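Local coordinates for UPF0141 protein yjdB (Campylobacter jejuni subsp. jejuni HB93-13, PDB 4TN0), which probably transfers phosphoethanolamine to acceptors at the periplasmic side of the membrane with the help of zinc, and is required for polymyxin resistance and motility, at residues 33-38 and 42-47; 48-53 and 206-211; 191-196 and 229-234; 256-259 and 264-267. All coordinates share one frame; numbering follows the deposited sequence.

Contact 1. Residues 33-38 and 42-47; sequences YSLGGY and DTNFYT
The amide of Asn44 leans against the ring of Tyr33 with the two planes 38° apart, an oblique approach in which Asn44 ND2 lies 3.2 Å from Tyr33 CD2. Leu35 crosses the same side chain at about a right angle and lays its CG and CD1 on Asn44 CG. The second ring of 33-38, that of Tyr38, is met obliquely by the Thr43 CG2 methyl, while its hydroxyl bonds Asp194. With CG anti to its own carbonyl carbon (chi1 -60°), Asn44 delivers OD1 to the backbone of the other segment: Leu35 N donates to Asn44 OD1 over 2.7 Å and almost straight, although the donor stands tilted out of the carbonyl plane. Both segments belong to the long excursion between strands 18-24 and 53-59 of this alkaline phosphatase-like domain, and Asp42 to Phe45 form a type I beta turn whose polar groups dock on the bend at Ser34. There Ser34 OG works twice, donating to Asp42 OD1 at 2.6 Å and accepting from Asn44 N at 2.8 Å. Asp42 OD1 also forms a salt bridge with Lys48, which probably helps to hold the carboxylate in place and balances its charge. Beside this pair, Ser34 N reaches Thr43 OG1 at 3.1 Å, and that hydroxyl also bonds Asn32 O. Asn44 ND2 and Thr47 OG1 share Asp201 OD1 on helix 186-211.

Contact 2. Residues 48-53 and 206-211; sequences KKDNVV and EIIKLL
Ile208, which meets Asp50 and Val52, rides on a helical turn held by the backbone bond from Leu211 N to Ile207 O, 2.9 Å long. Across the contact itself the meeting is one of carbon with carbon and of carbon with a carboxylate. Ile208 and Asp50 come from opposite directions. The Ile208 chain is extended at chi2 (-177°), so the CD1 methyl is pushed well out from the helix and arrives 3.7 Å from Asp50 OD2 and equally 3.7 Å from Val52 CG1. The CG2 branch touches Asp50 as well, 4.0 Å from Asp50 CG, so the two arms of the isoleucine both rest on the aspartate while CD1 alone continues to the valine.

In the alpha/beta fold of the alkaline phosphatase superfamily, this is where the chain drops from a loop into strand 53-59 beneath helix 186-211. A tight bend, with Asn51 N bonded to Lys48 O at 3.2 Å and Asn51 itself in a left-handed backbone conformation, turns Asp50 and Val52 toward the helix. Val52 is also packed by Leu35, Thr47 and Ile256, which buries it. On the helix, Ile208 and Leu211 lean on Trp258 of strand 252-259, and Ile207 covers Val21 and Val23 of strand 18-24. Glu206, Ile207 and Leu210 also touch helix 133-139, and Lys209 NZ makes a long salt bridge to Glu206 OE1.

Contact 3. Residues 191-196 and 229-234; sequences NTYDNT and ESLGEN
Leu231 presses its isobutyl end on one face of the Tyr193 ring, and this is the close part of the contact. Leu231 CD1 stands 4.1 Å from the centroid of the Tyr193 ring and 28° off its normal, a CH-pi contact, with 3.7 Å between Leu231 CD1 and Tyr193 CD2. The second methyl, Leu231 CD2, lies above the same face, nearest Tyr193 CD1, so the two branches straddle Tyr193 CG. The ring is held out from the helix because CG stands anti to the backbone N (chi1 -180°). Toward the hydroxyl end the packing thins: Glu229 offers little more than its CB, 4.0 Å from Tyr193 OH, and the hydroxyl itself bonds Thr27 O. Glu229 then bends at chi2 and carries its carboxylate away to Tyr161 and His239. The Glu229 side chain is about 7 Å from the zinc ion. Beyond Leu231 the chain leaves the tyrosine for the more exposed Glu233 and Asn234. Glu233 folds back so that its OE1 accepts from Leu231 N at 2.9 Å, the donor lying above the carboxylate plane, while OE2 forms a salt bridge with Arg29. The segment 229-234 follows closely on the zinc ligands Asp226 and His227, and its strand 230-231 pairs antiparallel with 237-238. Tyr193 thus links helix 186-211 to this small two-stranded sheet, apart from the large mixed one.

Contact 4. Residues 256-259 and 264-267; sequences IFWS and LMNL
Phe257 and Met265 meet where strand 252-259 turns through a short loop into helix 264-271, a beta-alpha unit of the large mixed sheet of this alkaline phosphatase-like domain, whose strand lies between 218-224 and 53-59. The first turn of the helix sits on the strand it has just left. Its bump is Leu264 CB, which rests on the tip of the Phe257 ring, 3.9 Å from Phe257 CZ, while Met265 N lies at the ring edge and near its plane. Leu264 reaches further with CD1, which comes 4.0 Å from Ser259 OG; that hydroxyl is bonded to Ser219 O and to Asp261 N in the connecting loop. The methionine tail lies across the strand at Trp258 and Ser259. Met265 begins with CG anti to its backbone N and kinks at chi2 (76°), which turns the thioether back to the strand. Its sulfur forms oblique Met-aromatic contacts with both rings: Met265 SD is 4.6 Å from the centroid of the five-membered ring of Trp258 and 5.4 Å from that of Phe257. Trp258 itself points to the other side, where Ile208 and Leu211 of helix 186-211 receive it. The terminal methyl CE goes farthest, 3.4 Å from Trp258 CD1 and also close to Trp258 CA, and Ser259 N makes a weak hydrogen bond of 3.2 Å to Met265 SD.

How the contacts relate
All four contacts are largely buried, yet their chemistry differs. Contact 1 is knit by hydrogen bonds inside a loop, as suits a stretch without regular structure, whereas contacts 2 and 3, about 25 Å apart between centres, set one side chain each of helix 186-211 in mainly van der Waals packing, in contact 2 partly on a carboxylate. Contact 4 relies on sulfur and aromatic rings on the sheet. Contacts 1, 2 and 4 adjoin: Leu35 of contact 1 packs on Val52 and Ile256, and Val53 O probably bonds Phe257 N, joining neighbouring strands. Contact 3 touches contact 1 alone, through Tyr38 and Thr43 on Asp194, and its Glu229 comes nearer the zinc than Tyr33 of contact 1.

Contact 1. Residues 33-38 and 42-47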
loop_
_atom_site.group_PDB
_atom_site.type_symbol
_atom_site.label_atom_id
_atom_site.label_comp_id
_atom_site.label_asym_id
_atom_site.label_seq_id
_atom_site.Cartn_x
_atom_site.Cartn_y
_atom_site.Cartn_z
ATOM N N TYR A 33 12.906 -2.042 6.233
ATOM C CA TYR A 33 12.249 -0.946 6.924
ATOM C C TYR A 33 12.892 -0.747 8.305
ATOM O O TYR A 33 13.016 -1.688 9.095
ATOM C CB TYR A 33 10.735 -1.204 7.006
ATOM C CG TYR A 33 10.041 -0.725 5.754
ATOM C CD1 TYR A 33 10.297 -1.327 4.525
ATOM C CD2 TYR A 33 9.161 0.366 5.786
ATOM C CE1 TYR A 33 9.697 -0.869 3.360
ATOM C CE2 TYR A 33 8.545 0.832 4.627
ATOM C CZ TYR A 33 8.831 0.212 3.413
ATOM O OH TYR A 33 8.243 0.648 2.254
ATOM N N SER A 34 13.413 0.454 8.541
ATOM C CA SER A 34 14.019 0.758 9.834
ATOM C C SER A 34 12.946 0.859 10.933
ATOM O O SER A 34 13.237 0.656 12.111
ATOM C CB SER A 34 14.861 2.034 9.752
ATOM O OG SER A 34 14.113 3.124 9.224
ATOM N N LEU A 35 11.708 1.159 10.536
ATOM C CA LEU A 35 10.545 1.110 11.434
ATOM C C LEU A 35 10.388 -0.268 12.061
ATOM O O LEU A 35 9.747 -0.424 13.104
ATOM C CB LEU A 35 9.258 1.491 10.678
ATOM C CG LEU A 35 8.950 2.989 10.510
ATOM C CD1 LEU A 35 7.953 3.257 9.376
ATOM C CD2 LEU A 35 8.458 3.622 11.802
ATOM N N GLY A 36 10.952 -1.275 11.403
ATOM C CA GLY A 36 10.838 -2.644 11.867
ATOM C C GLY A 36 12.157 -3.209 12.345
ATOM O O GLY A 36 12.261 -4.405 12.602
ATOM N N GLY A 37 13.173 -2.361 12.464
ATOM C CA GLY A 37 14.439 -2.828 12.990
ATOM C C GLY A 37 15.551 -3.076 11.985
ATOM O O GLY A 37 16.540 -3.746 12.304
ATOM N N TYR A 38 15.382 -2.578 10.762
ATOM C CA TYR A 38 16.483 -2.570 9.797
ATOM C C TYR A 38 17.502 -1.515 10.229
ATOM O O TYR A 38 17.145 -0.377 10.507
ATOM C CB TYR A 38 15.948 -2.297 8.385
ATOM C CG TYR A 38 16.960 -2.263 7.257
ATOM C CD1 TYR A 38 17.715 -3.385 6.915
ATOM C CD2 TYR A 38 17.112 -1.116 6.489
ATOM C CE1 TYR A 38 18.626 -3.344 5.854
ATOM C CE2 TYR A 38 18.004 -1.068 5.438
ATOM C CZ TYR A 38 18.759 -2.174 5.119
ATOM O OH TYR A 38 19.640 -2.072 4.056
ATOM N N ASP A 42 18.742 4.049 7.572
ATOM C CA ASP A 42 17.489 4.493 8.194
ATOM C C ASP A 42 16.456 4.887 7.142
ATOM O O ASP A 42 16.220 6.079 6.898
ATOM C CB ASP A 42 17.723 5.669 9.147
ATOM C CG ASP A 42 16.461 6.063 9.903
ATOM O OD1 ASP A 42 15.521 5.240 9.963
ATOM O OD2 ASP A 42 16.388 7.204 10.410
ATOM N N THR A 43 15.826 3.883 6.540
ATOM C CA THR A 43 14.889 4.089 5.430
ATOM C C THR A 43 13.606 4.825 5.828
ATOM O O THR A 43 12.911 5.395 4.982
ATOM C CB THR A 43 14.487 2.757 4.802
ATOM O OG1 THR A 43 14.013 1.882 5.831
ATOM C CG2 THR A 43 15.674 2.123 4.096
ATOM N N ASN A 44 13.275 4.781 7.111
ATOM C CA ASN A 44 12.036 5.380 7.583
ATOM C C ASN A 44 12.232 6.666 8.382
ATOM O O ASN A 44 11.507 6.938 9.334
ATOM C CB ASN A 44 11.280 4.350 8.398
ATOM C CG ASN A 44 10.950 3.121 7.593
ATOM O OD1 ASN A 44 11.284 2.004 7.975
ATOM N ND2 ASN A 44 10.269 3.320 6.477
ATOM N N PHE A 45 13.240 7.433 7.983
ATOM C CA PHE A 45 13.595 8.714 8.587
ATOM C C PHE A 45 12.428 9.710 8.707
ATOM O O PHE A 45 12.312 10.411 9.709
ATOM C CB PHE A 45 14.715 9.333 7.768
ATOM C CG PHE A 45 15.132 10.688 8.230
ATOM C CD1 PHE A 45 15.994 10.827 9.307
ATOM C CD2 PHE A 45 14.676 11.828 7.583
ATOM C CE1 PHE A 45 16.398 12.078 9.731
ATOM C CE2 PHE A 45 15.070 13.085 8.007
ATOM C CZ PHE A 45 15.933 13.208 9.086
ATOM N N TYR A 46 11.565 9.771 7.697
ATOM C CA TYR A 46 10.511 10.782 7.685
ATOM C C TYR A 46 9.243 10.421 8.463
ATOM O O TYR A 46 8.768 11.224 9.273
ATOM C CB TYR A 46 10.152 11.115 6.244
ATOM C CG TYR A 46 11.297 11.760 5.521
ATOM C CD1 TYR A 46 12.188 11.002 4.773
ATOM C CD2 TYR A 46 11.514 13.131 5.614
ATOM C CE1 TYR A 46 13.252 11.593 4.120
ATOM C CE2 TYR A 46 12.577 13.739 4.957
ATOM C CZ TYR A 46 13.445 12.968 4.214
ATOM O OH TYR A 46 14.508 13.561 3.562
ATOM N N THR A 47 8.681 9.240 8.213
ATOM C CA THR A 47 7.459 8.840 8.912
ATOM C C THR A 47 7.754 8.435 10.365
ATOM O O THR A 47 6.825 8.298 11.164
ATOM C CB THR A 47 6.685 7.705 8.177
ATOM O OG1 THR A 47 7.534 6.581 7.960
ATOM C CG2 THR A 47 6.166 8.190 6.838
#

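Contact 2. Residues 48-53 and 206-211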
loop_
_atom_site.group_PDB
_atom_site.type_symbol
_atom_site.label_atom_id
_atom_site.label_comp_id
_atom_site.label_asym_id
_atom_site.label_seq_id
_atom_site.Cartn_x
_atom_site.Cartn_y
_atom_site.Cartn_z
ATOM N N LYS A 48 9.028 8.240 10.714
ATOM C CA LYS A 48 9.376 8.032 12.125
ATOM C C LYS A 48 9.003 9.260 12.950
ATOM O O LYS A 48 8.648 9.150 14.120
ATOM C CB LYS A 48 10.868 7.733 12.324
ATOM C CG LYS A 48 11.240 6.259 12.374
ATOM C CD LYS A 48 12.774 6.065 12.460
ATOM C CE LYS A 48 13.157 4.596 12.597
ATOM N NZ LYS A 48 14.622 4.378 12.824
ATOM N N LYS A 49 9.106 10.432 12.330
ATOM C CA LYS A 49 8.813 11.691 13.003
ATOM C C LYS A 49 7.309 11.917 13.167
ATOM O O LYS A 49 6.886 12.797 13.912
ATOM C CB LYS A 49 9.474 12.848 12.250
ATOM C CG LYS A 49 10.997 12.696 12.259
ATOM C CD LYS A 49 11.742 13.833 11.588
ATOM C CE LYS A 49 13.247 13.518 11.501
ATOM N NZ LYS A 49 14.096 14.727 11.242
ATOM N N ASP A 50 6.503 11.107 12.492
ATOM C CA ASP A 50 5.061 11.235 12.614
ATOM C C ASP A 50 4.514 10.107 13.476
ATOM O O ASP A 50 3.298 9.951 13.610
ATOM C CB ASP A 50 4.405 11.225 11.233
ATOM C CG ASP A 50 4.810 12.418 10.388
ATOM O OD1 ASP A 50 4.786 13.549 10.915
ATOM O OD2 ASP A 50 5.155 12.230 9.200
ATOM N N ASN A 51 5.430 9.342 14.073
ATOM C CA ASN A 51 5.098 8.205 14.940
ATOM C C ASN A 51 4.048 7.251 14.348
ATOM O O ASN A 51 3.130 6.799 15.040
ATOM C CB ASN A 51 4.645 8.714 16.308
ATOM C CG ASN A 51 5.675 9.629 16.950
ATOM O OD1 ASN A 51 6.728 9.169 17.403
ATOM N ND2 ASN A 51 5.383 10.932 16.983
ATOM N N VAL A 52 4.182 6.983 13.051
ATOM C CA VAL A 52 3.294 6.082 12.335
ATOM C C VAL A 52 3.319 4.691 12.959
ATOM O O VAL A 52 4.287 4.333 13.630
ATOM C CB VAL A 52 3.683 6.004 10.846
ATOM C CG1 VAL A 52 3.618 7.383 10.212
ATOM C CG2 VAL A 52 5.085 5.410 10.672
ATOM N N VAL A 53 2.247 3.920 12.762
ATOM C CA VAL A 53 2.207 2.531 13.222
ATOM C C VAL A 53 2.714 1.606 12.116
ATOM O O VAL A 53 2.268 1.702 10.968
ATOM C CB VAL A 53 0.781 2.095 13.641
ATOM C CG1 VAL A 53 0.757 0.629 14.009
ATOM C CG2 VAL A 53 0.287 2.925 14.804
ATOM N N GLU A 206 4.817 13.547 3.518
ATOM C CA GLU A 206 4.217 14.673 2.794
ATOM C C GLU A 206 2.708 14.511 2.681
ATOM O O GLU A 206 1.966 15.495 2.675
ATOM C CB GLU A 206 4.829 14.824 1.406
ATOM C CG GLU A 206 6.225 15.440 1.420
ATOM C CD GLU A 206 6.258 16.888 1.907
ATOM O OE1 GLU A 206 5.710 17.756 1.196
ATOM O OE2 GLU A 206 6.852 17.154 2.980
ATOM N N ILE A 207 2.258 13.268 2.563
ATOM C CA ILE A 207 0.829 12.979 2.529
ATOM C C ILE A 207 0.218 13.277 3.896
ATOM O O ILE A 207 -0.798 13.954 3.988
ATOM C CB ILE A 207 0.564 11.514 2.121
ATOM C CG1 ILE A 207 0.686 11.383 0.602
ATOM C CG2 ILE A 207 -0.836 11.042 2.570
ATOM C CD1 ILE A 207 0.735 9.952 0.132
ATOM N N ILE A 208 0.871 12.798 4.950
ATOM C CA ILE A 208 0.474 13.094 6.317
ATOM C C ILE A 208 0.444 14.607 6.541
ATOM O O ILE A 208 -0.473 15.143 7.168
ATOM C CB ILE A 208 1.450 12.439 7.331
ATOM C CG1 ILE A 208 1.333 10.917 7.299
ATOM C CG2 ILE A 208 1.198 12.918 8.743
ATOM C CD1 ILE A 208 2.213 10.231 8.307
ATOM N N LYS A 209 1.447 15.284 5.985
ATOM C CA LYS A 209 1.640 16.729 6.125
ATOM C C LYS A 209 0.490 17.505 5.499
ATOM O O LYS A 209 0.103 18.559 5.986
ATOM C CB LYS A 209 2.989 17.105 5.482
ATOM C CG LYS A 209 3.392 18.586 5.376
ATOM C CD LYS A 209 4.948 18.644 5.379
ATOM C CE LYS A 209 5.552 19.855 4.660
ATOM N NZ LYS A 209 4.639 20.469 3.661
ATOM N N LEU A 210 -0.069 16.963 4.428
ATOM C CA LEU A 210 -1.216 17.573 3.782
ATOM C C LEU A 210 -2.486 17.191 4.539
ATOM O O LEU A 210 -3.492 17.905 4.498
ATOM C CB LEU A 210 -1.300 17.146 2.312
ATOM C CG LEU A 210 -0.330 17.879 1.364
ATOM C CD1 LEU A 210 -0.195 17.126 0.055
ATOM C CD2 LEU A 210 -0.715 19.344 1.109
ATOM N N LEU A 211 -2.429 16.059 5.239
ATOM C CA LEU A 211 -3.577 15.571 6.000
ATOM C C LEU A 211 -3.817 16.376 7.267
ATOM O O LEU A 211 -4.957 16.492 7.736
ATOM C CB LEU A 211 -3.399 14.089 6.359
ATOM C CG LEU A 211 -3.637 13.089 5.226
ATOM C CD1 LEU A 211 -3.717 11.676 5.779
ATOM C CD2 LEU A 211 -4.894 13.449 4.415
#

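Contact 3. Residues 191-196 and 229-234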
loop_
_atom_site.group_PDB
_atom_site.type_symbol
_atom_site.label_atom_id
_atom_site.label_comp_id
_atom_site.label_asym_id
_atom_site.label_seq_id
_atom_site.Cartn_x
_atom_site.Cartn_y
_atom_site.Cartn_z
ATOM N N ASN A 191 21.916 -0.148 -1.257
ATOM C CA ASN A 191 21.812 1.286 -1.049
ATOM C C ASN A 191 20.777 1.880 -1.994
ATOM O O ASN A 191 19.903 2.635 -1.582
ATOM C CB ASN A 191 23.157 1.991 -1.271
ATOM C CG ASN A 191 24.166 1.751 -0.155
ATOM O OD1 ASN A 191 23.811 1.392 0.967
ATOM N ND2 ASN A 191 25.438 1.992 -0.463
ATOM N N THR A 192 20.863 1.497 -3.262
ATOM C CA THR A 192 19.951 2.005 -4.279
ATOM C C THR A 192 18.516 1.647 -3.944
ATOM O O THR A 192 17.607 2.464 -4.090
ATOM C CB THR A 192 20.307 1.444 -5.659
ATOM O OG1 THR A 192 21.734 1.448 -5.814
ATOM C CG2 THR A 192 19.659 2.255 -6.762
ATOM N N TYR A 193 18.328 0.412 -3.487
ATOM C CA TYR A 193 17.014 -0.100 -3.136
ATOM C C TYR A 193 16.458 0.673 -1.945
ATOM O O TYR A 193 15.268 1.017 -1.927
ATOM C CB TYR A 193 17.074 -1.622 -2.853
ATOM C CG TYR A 193 15.726 -2.226 -2.488
ATOM C CD1 TYR A 193 14.765 -2.468 -3.468
ATOM C CD2 TYR A 193 15.420 -2.560 -1.166
ATOM C CE1 TYR A 193 13.517 -3.002 -3.144
ATOM C CE2 TYR A 193 14.182 -3.113 -0.833
ATOM C CZ TYR A 193 13.241 -3.333 -1.829
ATOM O OH TYR A 193 12.022 -3.873 -1.512
ATOM N N ASP A 194 17.323 0.939 -0.966
ATOM C CA ASP A 194 16.955 1.668 0.242
ATOM C C ASP A 194 16.607 3.140 -0.018
ATOM O O ASP A 194 15.704 3.715 0.629
ATOM C CB ASP A 194 18.077 1.576 1.264
ATOM C CG ASP A 194 18.136 0.222 1.923
ATOM O OD1 ASP A 194 17.190 -0.566 1.715
ATOM O OD2 ASP A 194 19.087 -0.048 2.678
ATOM N N ASN A 195 17.316 3.745 -0.967
ATOM C CA ASN A 195 16.979 5.096 -1.400
ATOM C C ASN A 195 15.548 5.167 -1.901
ATOM O O ASN A 195 14.844 6.127 -1.608
ATOM C CB ASN A 195 17.915 5.582 -2.507
ATOM C CG ASN A 195 19.290 5.916 -2.007
ATOM O OD1 ASN A 195 19.501 6.126 -0.813
ATOM N ND2 ASN A 195 20.250 5.957 -2.927
ATOM N N THR A 196 15.122 4.160 -2.664
ATOM C CA THR A 196 13.764 4.148 -3.187
ATOM C C THR A 196 12.758 4.072 -2.043
ATOM O O THR A 196 11.677 4.642 -2.127
ATOM C CB THR A 196 13.507 2.965 -4.155
ATOM O OG1 THR A 196 13.486 1.722 -3.427
ATOM C CG2 THR A 196 14.561 2.906 -5.186
ATOM N N GLU A 229 10.842 -8.138 -2.754
ATOM C CA GLU A 229 11.833 -8.146 -3.835
ATOM C C GLU A 229 13.077 -8.893 -3.389
ATOM O O GLU A 229 13.473 -8.795 -2.229
ATOM C CB GLU A 229 12.218 -6.727 -4.248
ATOM C CG GLU A 229 13.146 -6.639 -5.463
ATOM C CD GLU A 229 12.395 -6.692 -6.784
ATOM O OE1 GLU A 229 11.297 -7.330 -6.852
ATOM O OE2 GLU A 229 12.921 -6.094 -7.758
ATOM N N SER A 230 13.677 -9.651 -4.299
ATOM C CA SER A 230 14.991 -10.261 -4.055
ATOM C C SER A 230 16.124 -9.380 -4.618
ATOM O O SER A 230 15.973 -8.788 -5.682
ATOM C CB SER A 230 15.059 -11.664 -4.662
ATOM O OG SER A 230 14.374 -12.575 -3.835
ATOM N N LEU A 231 17.267 -9.349 -3.930
ATOM C CA LEU A 231 18.376 -8.484 -4.315
ATOM C C LEU A 231 19.692 -9.273 -4.447
ATOM O O LEU A 231 20.748 -8.819 -4.004
ATOM C CB LEU A 231 18.529 -7.361 -3.289
ATOM C CG LEU A 231 17.320 -6.421 -3.144
ATOM C CD1 LEU A 231 17.494 -5.548 -1.943
ATOM C CD2 LEU A 231 17.089 -5.564 -4.349
ATOM N N GLY A 232 19.620 -10.468 -5.035
ATOM C CA GLY A 232 20.808 -11.279 -5.258
ATOM C C GLY A 232 21.064 -12.342 -4.202
ATOM O O GLY A 232 21.910 -13.215 -4.381
ATOM N N GLU A 233 20.374 -12.253 -3.072
ATOM C CA GLU A 233 20.518 -13.292 -2.069
ATOM C C GLU A 233 20.195 -14.644 -2.699
ATOM O O GLU A 233 19.148 -14.810 -3.330
ATOM C CB GLU A 233 19.618 -13.035 -0.862
ATOM C CG GLU A 233 19.699 -11.628 -0.283
ATOM C CD GLU A 233 18.600 -10.717 -0.827
ATOM O OE1 GLU A 233 17.896 -11.122 -1.783
ATOM O OE2 GLU A 233 18.417 -9.603 -0.281
ATOM N N ASN A 234 21.116 -15.592 -2.548
ATOM C CA ASN A 234 20.955 -16.930 -3.089
ATOM C C ASN A 234 20.752 -16.916 -4.606
ATOM O O ASN A 234 20.133 -17.822 -5.180
ATOM C CB ASN A 234 19.777 -17.606 -2.373
ATOM C CG ASN A 234 19.979 -17.653 -0.861
ATOM O OD1 ASN A 234 20.779 -18.448 -0.342
ATOM N ND2 ASN A 234 19.300 -16.771 -0.154
#

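Contact 4. Residues 256-259 and 264-267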
loop_
_atom_site.group_PDB
_atom_site.type_symbol
_atom_site.label_atom_id
_atom_site.label_comp_id
_atom_site.label_asym_id
_atom_site.label_seq_id
_atom_site.Cartn_x
_atom_site.Cartn_y
_atom_site.Cartn_z
ATOM N N ILE A 256 1.926 0.397 6.913
ATOM C CA ILE A 256 2.042 1.591 7.743
ATOM C C ILE A 256 0.692 2.299 7.872
ATOM O O ILE A 256 0.028 2.561 6.862
ATOM C CB ILE A 256 3.072 2.579 7.158
ATOM C CG1 ILE A 256 4.494 2.046 7.325
ATOM C CG2 ILE A 256 2.943 3.962 7.795
ATOM C CD1 ILE A 256 5.533 2.858 6.515
ATOM N N PHE A 257 0.309 2.637 9.103
ATOM C CA PHE A 257 -0.941 3.370 9.326
ATOM C C PHE A 257 -0.737 4.657 10.100
ATOM O O PHE A 257 0.059 4.727 11.042
ATOM C CB PHE A 257 -1.969 2.512 10.077
ATOM C CG PHE A 257 -3.259 3.244 10.386
ATOM C CD1 PHE A 257 -4.190 3.494 9.387
ATOM C CD2 PHE A 257 -3.533 3.690 11.672
ATOM C CE1 PHE A 257 -5.360 4.169 9.663
ATOM C CE2 PHE A 257 -4.707 4.365 11.952
ATOM C CZ PHE A 257 -5.621 4.602 10.948
ATOM N N TRP A 258 -1.457 5.685 9.680
ATOM C CA TRP A 258 -1.490 6.923 10.433
ATOM C C TRP A 258 -2.895 7.507 10.414
ATOM O O TRP A 258 -3.610 7.409 9.414
ATOM C CB TRP A 258 -0.487 7.934 9.874
ATOM C CG TRP A 258 -0.531 9.252 10.574
ATOM C CD1 TRP A 258 0.228 9.632 11.639
ATOM C CD2 TRP A 258 -1.363 10.371 10.255
ATOM N NE1 TRP A 258 -0.085 10.914 12.012
ATOM C CE2 TRP A 258 -1.059 11.392 11.175
ATOM C CE3 TRP A 258 -2.341 10.609 9.285
ATOM C CZ2 TRP A 258 -1.693 12.629 11.153
ATOM C CZ3 TRP A 258 -2.969 11.838 9.263
ATOM C CH2 TRP A 258 -2.643 12.833 10.191
ATOM N N SER A 259 -3.275 8.147 11.514
ATOM C CA SER A 259 -4.550 8.839 11.587
ATOM C C SER A 259 -4.432 9.993 12.553
ATOM O O SER A 259 -3.615 9.949 13.477
ATOM C CB SER A 259 -5.664 7.896 12.033
ATOM O OG SER A 259 -6.919 8.535 11.937
ATOM N N LEU A 264 -8.028 5.275 16.485
ATOM C CA LEU A 264 -7.623 4.385 15.409
ATOM C C LEU A 264 -6.131 4.147 15.524
ATOM O O LEU A 264 -5.650 3.012 15.434
ATOM C CB LEU A 264 -7.973 4.989 14.052
ATOM C CG LEU A 264 -9.473 5.224 13.898
ATOM C CD1 LEU A 264 -9.819 5.795 12.527
ATOM C CD2 LEU A 264 -10.223 3.923 14.179
ATOM N N MET A 265 -5.410 5.236 15.755
ATOM C CA MET A 265 -3.976 5.180 15.931
ATOM C C MET A 265 -3.572 4.203 17.011
ATOM O O MET A 265 -2.537 3.537 16.892
ATOM C CB MET A 265 -3.438 6.571 16.271
ATOM C CG MET A 265 -1.992 6.770 15.917
ATOM S SD MET A 265 -1.780 7.013 14.149
ATOM C CE MET A 265 -0.033 7.393 14.137
ATOM N N ASN A 266 -4.383 4.093 18.060
ATOM C CA ASN A 266 -4.000 3.187 19.140
ATOM C C ASN A 266 -4.609 1.786 18.958
ATOM O O ASN A 266 -4.064 0.812 19.489
ATOM C CB ASN A 266 -4.366 3.767 20.510
ATOM C CG ASN A 266 -3.746 2.975 21.657
ATOM O OD1 ASN A 266 -2.517 2.812 21.719
ATOM N ND2 ASN A 266 -4.588 2.490 22.579
ATOM N N LEU A 267 -5.693 1.663 18.190
ATOM C CA LEU A 267 -6.122 0.330 17.794
ATOM C C LEU A 267 -5.077 -0.281 16.865
ATOM O O LEU A 267 -4.751 -1.469 16.968
ATOM C CB LEU A 267 -7.488 0.357 17.114
ATOM C CG LEU A 267 -8.748 0.103 17.939
ATOM C CD1 LEU A 267 -8.737 0.895 19.245
ATOM C CD2 LEU A 267 -9.995 0.433 17.125
#